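PDB 4NNZ: probable zinc protease, which forms one subunit of a heterodimeric zinc protease of the M16 family, which probably cleaves peptide bonds. Local coordinates for residues 91-96 and 101-106; 193-198 and 365-370; 284-289 and 333-338. All coordinates share one frame; numbering follows the deposited sequence.

Contact 1. Residues 91-96 and 101-106; sequences YYQVLA and PVALEM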
loop_
_atom_site.group_PDB
_atom_site.type_symbol
_atom_site.label_atom_id
_atom_site.label_comp_id
_atom_site.label_asym_id
_atom_site.label_seq_id
_atom_site.Cartn_x
_atom_site.Cartn_y
_atom_site.Cartn_z
ATOM N N TYR A 91 -15.699 -5.747 20.044
ATOM C CA TYR A 91 -17.094 -5.948 20.308
ATOM C C TYR A 91 -17.341 -5.716 21.772
ATOM O O TYR A 91 -16.666 -6.254 22.587
ATOM C CB TYR A 91 -17.516 -7.348 19.938
ATOM C CG TYR A 91 -17.212 -7.787 18.545
ATOM C CD1 TYR A 91 -15.952 -8.141 18.180
ATOM C CD2 TYR A 91 -18.194 -7.886 17.612
ATOM C CE1 TYR A 91 -15.677 -8.561 16.917
ATOM C CE2 TYR A 91 -17.925 -8.306 16.345
ATOM C CZ TYR A 91 -16.662 -8.641 16.012
ATOM O OH TYR A 91 -16.388 -9.058 14.761
ATOM N N TYR A 92 -18.314 -4.893 22.100
ATOM C CA TYR A 92 -18.597 -4.609 23.475
ATOM C C TYR A 92 -20.059 -4.558 23.759
ATOM O O TYR A 92 -20.837 -4.198 22.927
ATOM C CB TYR A 92 -18.007 -3.278 23.863
ATOM C CG TYR A 92 -18.553 -2.155 23.057
ATOM C CD1 TYR A 92 -17.965 -1.794 21.884
ATOM C CD2 TYR A 92 -19.660 -1.467 23.463
ATOM C CE1 TYR A 92 -18.456 -0.761 21.134
ATOM C CE2 TYR A 92 -20.164 -0.430 22.725
ATOM C CZ TYR A 92 -19.560 -0.078 21.559
ATOM O OH TYR A 92 -20.049 0.956 20.795
ATOM N N GLN A 93 -20.412 -4.891 24.979
ATOM C CA GLN A 93 -21.760 -4.838 25.422
ATOM C C GLN A 93 -21.755 -4.216 26.787
ATOM O O GLN A 93 -20.782 -4.248 27.456
ATOM C CB GLN A 93 -22.344 -6.239 25.469
ATOM C CG GLN A 93 -21.451 -7.252 26.141
ATOM C CD GLN A 93 -21.414 -8.590 25.438
ATOM O OE1 GLN A 93 -20.358 -9.197 25.308
ATOM N NE2 GLN A 93 -22.559 -9.058 24.998
ATOM N N VAL A 94 -22.852 -3.630 27.186
ATOM C CA VAL A 94 -22.946 -3.093 28.500
ATOM C C VAL A 94 -24.185 -3.717 29.082
ATOM O O VAL A 94 -25.137 -3.942 28.376
ATOM C CB VAL A 94 -23.018 -1.580 28.460
ATOM C CG1 VAL A 94 -23.905 -1.117 27.343
ATOM C CG2 VAL A 94 -23.482 -1.040 29.781
ATOM N N LEU A 95 -24.153 -4.049 30.359
ATOM C CA LEU A 95 -25.203 -4.877 30.899
ATOM C C LEU A 95 -25.345 -4.978 32.383
ATOM O O LEU A 95 -24.529 -4.532 33.152
ATOM C CB LEU A 95 -25.093 -6.268 30.321
ATOM C CG LEU A 95 -23.684 -6.706 29.962
ATOM C CD1 LEU A 95 -23.048 -7.520 31.055
ATOM C CD2 LEU A 95 -23.718 -7.492 28.696
ATOM N N ALA A 96 -26.439 -5.597 32.750
ATOM C CA ALA A 96 -26.777 -5.834 34.107
ATOM C C ALA A 96 -25.927 -6.924 34.659
ATOM O O ALA A 96 -25.661 -7.922 34.071
ATOM C CB ALA A 96 -28.231 -6.186 34.210
ATOM N N PRO A 101 -23.001 -13.680 32.544
ATOM C CA PRO A 101 -22.723 -15.024 32.087
ATOM C C PRO A 101 -23.189 -15.228 30.688
ATOM O O PRO A 101 -22.511 -15.820 29.908
ATOM C CB PRO A 101 -23.583 -15.849 33.005
ATOM C CG PRO A 101 -23.518 -15.114 34.273
ATOM C CD PRO A 101 -23.267 -13.675 33.976
ATOM N N VAL A 102 -24.335 -14.689 30.355
ATOM C CA VAL A 102 -24.837 -14.852 29.019
ATOM C C VAL A 102 -24.175 -13.952 27.996
ATOM O O VAL A 102 -24.129 -14.268 26.841
ATOM C CB VAL A 102 -26.344 -14.707 28.971
ATOM C CG1 VAL A 102 -26.750 -13.260 29.010
ATOM C CG2 VAL A 102 -26.859 -15.340 27.715
ATOM N N ALA A 103 -23.655 -12.826 28.433
ATOM C CA ALA A 103 -22.875 -11.999 27.558
ATOM C C ALA A 103 -21.587 -12.661 27.169
ATOM O O ALA A 103 -21.225 -12.649 26.035
ATOM C CB ALA A 103 -22.590 -10.679 28.221
ATOM N N LEU A 104 -20.895 -13.244 28.127
ATOM C CA LEU A 104 -19.640 -13.899 27.861
ATOM C C LEU A 104 -19.828 -15.125 27.031
ATOM O O LEU A 104 -18.965 -15.492 26.313
ATOM C CB LEU A 104 -18.955 -14.297 29.137
ATOM C CG LEU A 104 -18.430 -13.252 30.073
ATOM C CD1 LEU A 104 -17.699 -13.953 31.177
ATOM C CD2 LEU A 104 -17.493 -12.306 29.372
ATOM N N GLU A 105 -20.951 -15.782 27.184
ATOM C CA GLU A 105 -21.185 -17.018 26.492
ATOM C C GLU A 105 -21.341 -16.783 25.024
ATOM O O GLU A 105 -21.010 -17.637 24.235
ATOM C CB GLU A 105 -22.414 -17.729 27.052
ATOM C CG GLU A 105 -23.008 -18.801 26.155
ATOM C CD GLU A 105 -24.146 -19.551 26.803
ATOM O OE1 GLU A 105 -25.288 -19.063 26.772
ATOM O OE2 GLU A 105 -23.909 -20.641 27.348
ATOM N N MET A 106 -21.866 -15.635 24.652
ATOM C CA MET A 106 -22.160 -15.391 23.272
ATOM C C MET A 106 -21.043 -14.658 22.575
ATOM O O MET A 106 -21.023 -14.583 21.381
ATOM C CB MET A 106 -23.494 -14.708 23.131
ATOM C CG MET A 106 -23.440 -13.216 23.155
ATOM S SD MET A 106 -25.085 -12.502 23.180
ATOM C CE MET A 106 -24.718 -11.009 22.271
#
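Gln-93 and Leu-95 of the strand face Ala-103 of the helix across two segments that run nearly antiparallel, at 155°, with axes 9.7 Å apart and closest CA atoms on Gln-93 and Ala-103. In the alpha+beta fold of an M16 peptidase half, this is a strand followed by a short turn and a helix that packs back on the sheet: after strand 89-96 the chain turns within a few residues and returns as helix 100-112. The contact is small and centres on one methyl group. Ala-103 CB sits over the flat amide of Gln-93, 3.7 Å from its CD and 3.6 Å from its NE2, so it meets a face of the group. With Gln-93 CG between the backbone N and the carbonyl carbon (chi1 47°), and a bend at chi2, the amide is carried toward the helix. From further along the strand, Leu-95 brings its CD2 branch to 3.4 Å from the same Ala-103 CB, a tight spacing for two carbons. Strand 89-96 is held on one side by strand 28-35, through backbone hydrogen bonds pairing Gln-93 with Ser-31 and Leu-95 with Val-29. Leu-104, whose CB points away from the strand, instead packs on Leu-206 of helix 200-211 and on Ser-31. Met-106, on the next turn, adds a lighter touch: its chain bends at chi3, and the terminal CE comes to 4.0 Å from Gln-93 NE2.

Contact 2. Residues 193-198 and 365-370; sequences VVVGDV and DSIAAQ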
loop_
_atom_site.group_PDB
_atom_site.type_symbol
_atom_site.label_atom_id
_atom_site.label_comp_id
_atom_site.label_asym_id
_atom_site.label_seq_id
_atom_site.Cartn_x
_atom_site.Cartn_y
_atom_site.Cartn_z
ATOM N N VAL A 193 -12.063 -7.671 28.182
ATOM C CA VAL A 193 -11.981 -6.668 29.208
ATOM C C VAL A 193 -13.267 -6.528 29.957
ATOM O O VAL A 193 -14.295 -6.418 29.361
ATOM C CB VAL A 193 -11.606 -5.312 28.640
ATOM C CG1 VAL A 193 -11.387 -4.352 29.773
ATOM C CG2 VAL A 193 -10.352 -5.440 27.833
ATOM N N VAL A 194 -13.203 -6.574 31.276
ATOM C CA VAL A 194 -14.393 -6.438 32.091
ATOM C C VAL A 194 -14.287 -5.391 33.171
ATOM O O VAL A 194 -13.403 -5.440 33.989
ATOM C CB VAL A 194 -14.763 -7.770 32.741
ATOM C CG1 VAL A 194 -16.086 -7.671 33.441
ATOM C CG2 VAL A 194 -14.825 -8.854 31.701
ATOM N N VAL A 195 -15.198 -4.451 33.189
ATOM C CA VAL A 195 -15.241 -3.526 34.290
ATOM C C VAL A 195 -16.651 -3.300 34.825
ATOM O O VAL A 195 -17.623 -3.347 34.098
ATOM C CB VAL A 195 -14.388 -2.240 34.065
ATOM C CG1 VAL A 195 -13.617 -2.265 32.780
ATOM C CG2 VAL A 195 -15.158 -0.962 34.204
ATOM N N GLY A 196 -16.737 -3.070 36.120
ATOM C CA GLY A 196 -18.025 -2.913 36.728
ATOM C C GLY A 196 -18.198 -3.668 38.014
ATOM O O GLY A 196 -17.266 -4.034 38.664
ATOM N N ASP A 197 -19.439 -3.944 38.324
ATOM C CA ASP A 197 -19.847 -4.515 39.572
ATOM C C ASP A 197 -19.639 -6.010 39.527
ATOM O O ASP A 197 -20.571 -6.775 39.463
ATOM C CB ASP A 197 -21.327 -4.195 39.735
ATOM C CG ASP A 197 -21.864 -4.526 41.080
ATOM O OD1 ASP A 197 -21.176 -4.315 42.078
ATOM O OD2 ASP A 197 -23.006 -4.974 41.145
ATOM N N VAL A 198 -18.389 -6.426 39.551
ATOM C CA VAL A 198 -18.081 -7.835 39.582
ATOM C C VAL A 198 -16.830 -8.060 40.363
ATOM O O VAL A 198 -16.115 -7.138 40.660
ATOM C CB VAL A 198 -17.809 -8.439 38.208
ATOM C CG1 VAL A 198 -19.069 -8.556 37.400
ATOM C CG2 VAL A 198 -16.753 -7.645 37.493
ATOM N N ASP A 365 -14.026 8.250 34.749
ATOM C CA ASP A 365 -15.259 7.793 35.293
ATOM C C ASP A 365 -15.933 7.388 34.030
ATOM O O ASP A 365 -15.597 7.907 32.997
ATOM C CB ASP A 365 -15.944 8.960 35.966
ATOM C CG ASP A 365 -17.326 8.654 36.373
ATOM O OD1 ASP A 365 -18.038 7.999 35.612
ATOM O OD2 ASP A 365 -17.717 9.068 37.465
ATOM N N SER A 366 -16.808 6.412 34.127
ATOM C CA SER A 366 -17.399 5.721 33.003
ATOM C C SER A 366 -16.667 4.435 32.804
ATOM O O SER A 366 -15.589 4.399 32.303
ATOM C CB SER A 366 -17.355 6.523 31.739
ATOM O OG SER A 366 -18.076 5.859 30.744
ATOM N N ILE A 367 -17.292 3.369 33.220
ATOM C CA ILE A 367 -16.698 2.086 33.149
ATOM C C ILE A 367 -16.433 1.703 31.703
ATOM O O ILE A 367 -15.517 0.990 31.428
ATOM C CB ILE A 367 -17.527 1.054 33.917
ATOM C CG1 ILE A 367 -18.934 1.008 33.389
ATOM C CG2 ILE A 367 -17.561 1.417 35.370
ATOM C CD1 ILE A 367 -19.711 -0.165 33.893
ATOM N N ALA A 368 -17.260 2.182 30.793
ATOM C CA ALA A 368 -17.059 1.927 29.390
ATOM C C ALA A 368 -15.793 2.522 28.831
ATOM O O ALA A 368 -15.131 1.907 28.057
ATOM C CB ALA A 368 -18.244 2.397 28.596
ATOM N N ALA A 369 -15.485 3.739 29.201
ATOM C CA ALA A 369 -14.268 4.365 28.778
ATOM C C ALA A 369 -13.041 3.686 29.315
ATOM O O ALA A 369 -12.059 3.579 28.628
ATOM C CB ALA A 369 -14.267 5.830 29.137
ATOM N N GLN A 370 -13.076 3.270 30.561
ATOM C CA GLN A 370 -11.940 2.618 31.141
ATOM C C GLN A 370 -11.718 1.341 30.427
ATOM O O GLN A 370 -10.616 0.973 30.179
ATOM C CB GLN A 370 -12.146 2.344 32.614
ATOM C CG GLN A 370 -12.271 3.569 33.468
ATOM C CD GLN A 370 -12.721 3.247 34.863
ATOM O OE1 GLN A 370 -11.925 2.942 35.729
ATOM N NE2 GLN A 370 -13.994 3.325 35.086
#
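Ile-367 turns CG1 into the position between its backbone N and carbonyl carbon (chi1 57°), which leaves CG2 anti to that carbonyl carbon and beside the N; chi2 of 168° then extends CD1 toward the end of strand 190-196. The two branches divide the contact. Ile-367 CG2 faces the side chain of Val-195, whereas Ile-367 CD1 reaches the backbone, 3.8 Å from Val-195 O and 4.3 Å from Gly-196 CA. The two side chains lie alongside each other, pointing opposite ways. Val-195 CG1 adds a looser approach, 4.0 Å from Ile-367 O. The exact placement of the valine is doubtful, because its CG2 is modelled too close to Ile-367 CB. At the phi of Gly-196, 135°, and its accompanying psi, a CB would be pressed against Val-195 O, which explains the glycine at the end of the strand, just before an inverse gamma turn centred on Asp-197. On the other segment, Ser-366 occupies the N-cap position of helix 367-379. Its carbonyl O receives Gln-370 N at 3.3 Å and, weakly, the side-chain NE2 of Gln-370 at 3.4 Å, so the amide of Gln-370 folds back over the first helical turn; its OE1 has a weak bond to Arg-21. The result is a helix packed on a sheet: strand 190-196 lies between strands 17-22 and 28-35, and helix 367-379 covers one face, with Ala-371 on Val-193 and Val-195 and Ile-374 on Val-193, while Val-194 meets Val-203 of helix 200-211.

Contact 3. Residues 284-289 and 333-338; sequences ASRLER and WKQLDD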
loop_
_atom_site.group_PDB
_atom_site.type_symbol
_atom_site.label_atom_id
_atom_site.label_comp_id
_atom_site.label_asym_id
_atom_site.label_seq_id
_atom_site.Cartn_x
_atom_site.Cartn_y
_atom_site.Cartn_z
ATOM N N ALA A 284 -6.536 29.637 16.997
ATOM C CA ALA A 284 -7.683 30.497 17.105
ATOM C C ALA A 284 -7.348 31.954 17.302
ATOM O O ALA A 284 -7.864 32.805 16.621
ATOM C CB ALA A 284 -8.568 30.021 18.230
ATOM N N SER A 285 -6.521 32.235 18.281
ATOM C CA SER A 285 -6.177 33.590 18.553
ATOM C C SER A 285 -5.423 34.208 17.429
ATOM O O SER A 285 -5.712 35.297 17.007
ATOM C CB SER A 285 -5.275 33.601 19.738
ATOM O OG SER A 285 -4.900 32.300 20.012
ATOM N N ARG A 286 -4.382 33.539 17.006
ATOM C CA ARG A 286 -3.596 34.018 15.915
ATOM C C ARG A 286 -4.161 34.011 14.501
ATOM O O ARG A 286 -3.947 34.951 13.785
ATOM C CB ARG A 286 -2.235 33.399 15.978
ATOM C CG ARG A 286 -1.641 33.540 17.338
ATOM C CD ARG A 286 -0.216 33.081 17.347
ATOM N NE ARG A 286 0.357 33.233 18.657
ATOM C CZ ARG A 286 1.616 33.009 18.951
ATOM N NH1 ARG A 286 2.444 32.627 18.022
ATOM N NH2 ARG A 286 2.033 33.176 20.180
ATOM N N LEU A 287 -4.804 32.935 14.066
ATOM C CA LEU A 287 -5.238 32.851 12.681
ATOM C C LEU A 287 -6.698 33.083 12.409
ATOM O O LEU A 287 -7.051 33.678 11.435
ATOM C CB LEU A 287 -4.820 31.532 12.083
ATOM C CG LEU A 287 -3.334 31.334 12.111
ATOM C CD1 LEU A 287 -2.971 30.098 11.333
ATOM C CD2 LEU A 287 -2.643 32.537 11.531
ATOM N N GLU A 288 -7.546 32.540 13.255
ATOM C CA GLU A 288 -8.971 32.819 13.244
ATOM C C GLU A 288 -9.358 34.224 13.657
ATOM O O GLU A 288 -10.180 34.874 13.054
ATOM C CB GLU A 288 -9.664 31.849 14.144
ATOM C CG GLU A 288 -11.058 31.569 13.713
ATOM C CD GLU A 288 -11.786 30.683 14.680
ATOM O OE1 GLU A 288 -11.268 29.614 15.037
ATOM O OE2 GLU A 288 -12.891 31.058 15.077
ATOM N N ARG A 289 -8.834 34.627 14.784
ATOM C CA ARG A 289 -8.965 35.974 15.221
ATOM C C ARG A 289 -7.631 36.532 14.857
ATOM O O ARG A 289 -6.789 35.809 14.453
ATOM C CB ARG A 289 -9.201 36.003 16.714
ATOM C CG ARG A 289 -10.391 35.182 17.114
ATOM C CD ARG A 289 -10.887 35.499 18.498
ATOM N NE ARG A 289 -9.871 35.317 19.510
ATOM C CZ ARG A 289 -9.568 34.157 20.048
ATOM N NH1 ARG A 289 -10.202 33.087 19.656
ATOM N NH2 ARG A 289 -8.655 34.079 20.984
ATOM N N TRP A 333 2.476 27.471 8.481
ATOM C CA TRP A 333 3.899 27.277 8.591
ATOM C C TRP A 333 4.475 28.299 9.536
ATOM O O TRP A 333 5.359 28.005 10.280
ATOM C CB TRP A 333 4.576 27.329 7.236
ATOM C CG TRP A 333 4.716 26.016 6.551
ATOM C CD1 TRP A 333 4.157 25.670 5.393
ATOM C CD2 TRP A 333 5.475 24.892 6.972
ATOM N NE1 TRP A 333 4.492 24.417 5.059
ATOM C CE2 TRP A 333 5.312 23.914 6.017
ATOM C CE3 TRP A 333 6.279 24.625 8.065
ATOM C CZ2 TRP A 333 5.909 22.695 6.114
ATOM C CZ3 TRP A 333 6.860 23.421 8.159
ATOM C CH2 TRP A 333 6.683 22.468 7.196
ATOM N N LYS A 334 3.937 29.494 9.525
ATOM C CA LYS A 334 4.412 30.525 10.396
ATOM C C LYS A 334 4.232 30.146 11.834
ATOM O O LYS A 334 5.100 30.330 12.632
ATOM C CB LYS A 334 3.620 31.783 10.144
ATOM C CG LYS A 334 4.463 32.991 9.857
ATOM C CD LYS A 334 3.662 34.265 9.996
ATOM C CE LYS A 334 3.755 34.861 11.390
ATOM N NZ LYS A 334 4.085 36.307 11.385
ATOM N N GLN A 335 3.079 29.629 12.160
ATOM C CA GLN A 335 2.823 29.135 13.479
ATOM C C GLN A 335 3.664 27.951 13.864
ATOM O O GLN A 335 4.076 27.846 14.971
ATOM C CB GLN A 335 1.353 28.832 13.624
ATOM C CG GLN A 335 0.503 30.042 13.361
ATOM C CD GLN A 335 0.931 31.227 14.184
ATOM O OE1 GLN A 335 1.246 31.082 15.342
ATOM N NE2 GLN A 335 0.954 32.393 13.586
ATOM N N LEU A 336 3.886 27.036 12.952
ATOM C CA LEU A 336 4.800 25.953 13.199
ATOM C C LEU A 336 6.216 26.422 13.390
ATOM O O LEU A 336 6.903 25.902 14.202
ATOM C CB LEU A 336 4.728 24.918 12.103
ATOM C CG LEU A 336 3.373 24.260 11.931
ATOM C CD1 LEU A 336 3.242 23.533 10.622
ATOM C CD2 LEU A 336 3.072 23.333 13.065
ATOM N N ASP A 337 6.651 27.413 12.638
ATOM C CA ASP A 337 7.973 27.979 12.812
ATOM C C ASP A 337 8.162 28.624 14.170
ATOM O O ASP A 337 9.203 28.527 14.766
ATOM C CB ASP A 337 8.298 28.963 11.707
ATOM C CG ASP A 337 8.855 28.293 10.501
ATOM O OD1 ASP A 337 9.519 27.270 10.649
ATOM O OD2 ASP A 337 8.618 28.770 9.386
ATOM N N ASP A 338 7.123 29.246 14.663
ATOM C CA ASP A 338 7.219 29.937 15.904
ATOM C C ASP A 338 7.590 28.965 16.979
ATOM O O ASP A 338 8.350 29.283 17.846
ATOM C CB ASP A 338 5.897 30.591 16.218
ATOM C CG ASP A 338 5.879 31.269 17.554
ATOM O OD1 ASP A 338 6.189 30.644 18.564
ATOM O OD2 ASP A 338 5.517 32.449 17.618
#
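The guanidinium of Arg-286 is met at its edge by two polar groups of the opposing helix, those of Gln-335 and Asp-338: Asp-338 CG lies in its plane, and Gln-335 OE1 near it. The amide of Gln-335 stands almost perpendicular to the guanidinium, and the carboxylate of Asp-338 is turned 60° against it. The guanidinium of Arg-289 has Ala-284 O and Ser-285 CA over the rim of one face and makes a cation-pi contact with Tyr-279. NH1 of Arg-286 serves both acceptors, bonding to Asp-338 OD2 at 3.1 Å within a salt bridge and more weakly to Gln-335 OE1 at 3.3 Å. NH1 alone bonds to Asp-338, and its steep approach, 69° out of the carboxylate plane, differs from a flat two-pronged pairing. The extended arginine chain passes the amide, with CD 3.2 Å from Gln-335 OE1. These groups join helices 282-288 and 325-341 of the second alpha+beta half of the M16 chain; their segments 284-288 and 333-338 run roughly antiparallel (148°) with axes 11.4 Å apart. Beside these polar groups, Leu-287 CD1 rests 4.0 Å from Gln-335 CG; Gln-335 bends at chi2, its aliphatic part meeting the leucine and its carbonyl the arginine. Leu-287 also packs on Leu-293 and Val-294, and Leu-336 on Phe-251. Helix 282-288 ends in a wider pi-type turn, with Arg-289 N bonded to Ala-284 O at 2.8 Å. Asp-338 OD1 has a long, weak ion pair with Arg-282, whose NH1 lies near Arg-286 NH2; the carboxylate probably eases the closeness of these like charges.

In the fold
From the N terminus, contact 1 comes first and closes the shortest loop, the four residues between segments 91-96 and 101-106. It is complete before contact 2 opens at strand 190-196. Contact 2 spans 166 residues, returning at helix 367-379 to the same six-stranded sheet as contact 1, with centres about 13 Å apart and no touch. Contact 3 falls wholly within that long excursion, joining helices 282-288 and 325-341 beside the second sheet, its centre about 40 Å from that of contact 2. Contact 2 brings a helix that follows strand 309-317 in sequence back onto the first sheet, before the chain ends in strand 415-422 of the second; no loops cross.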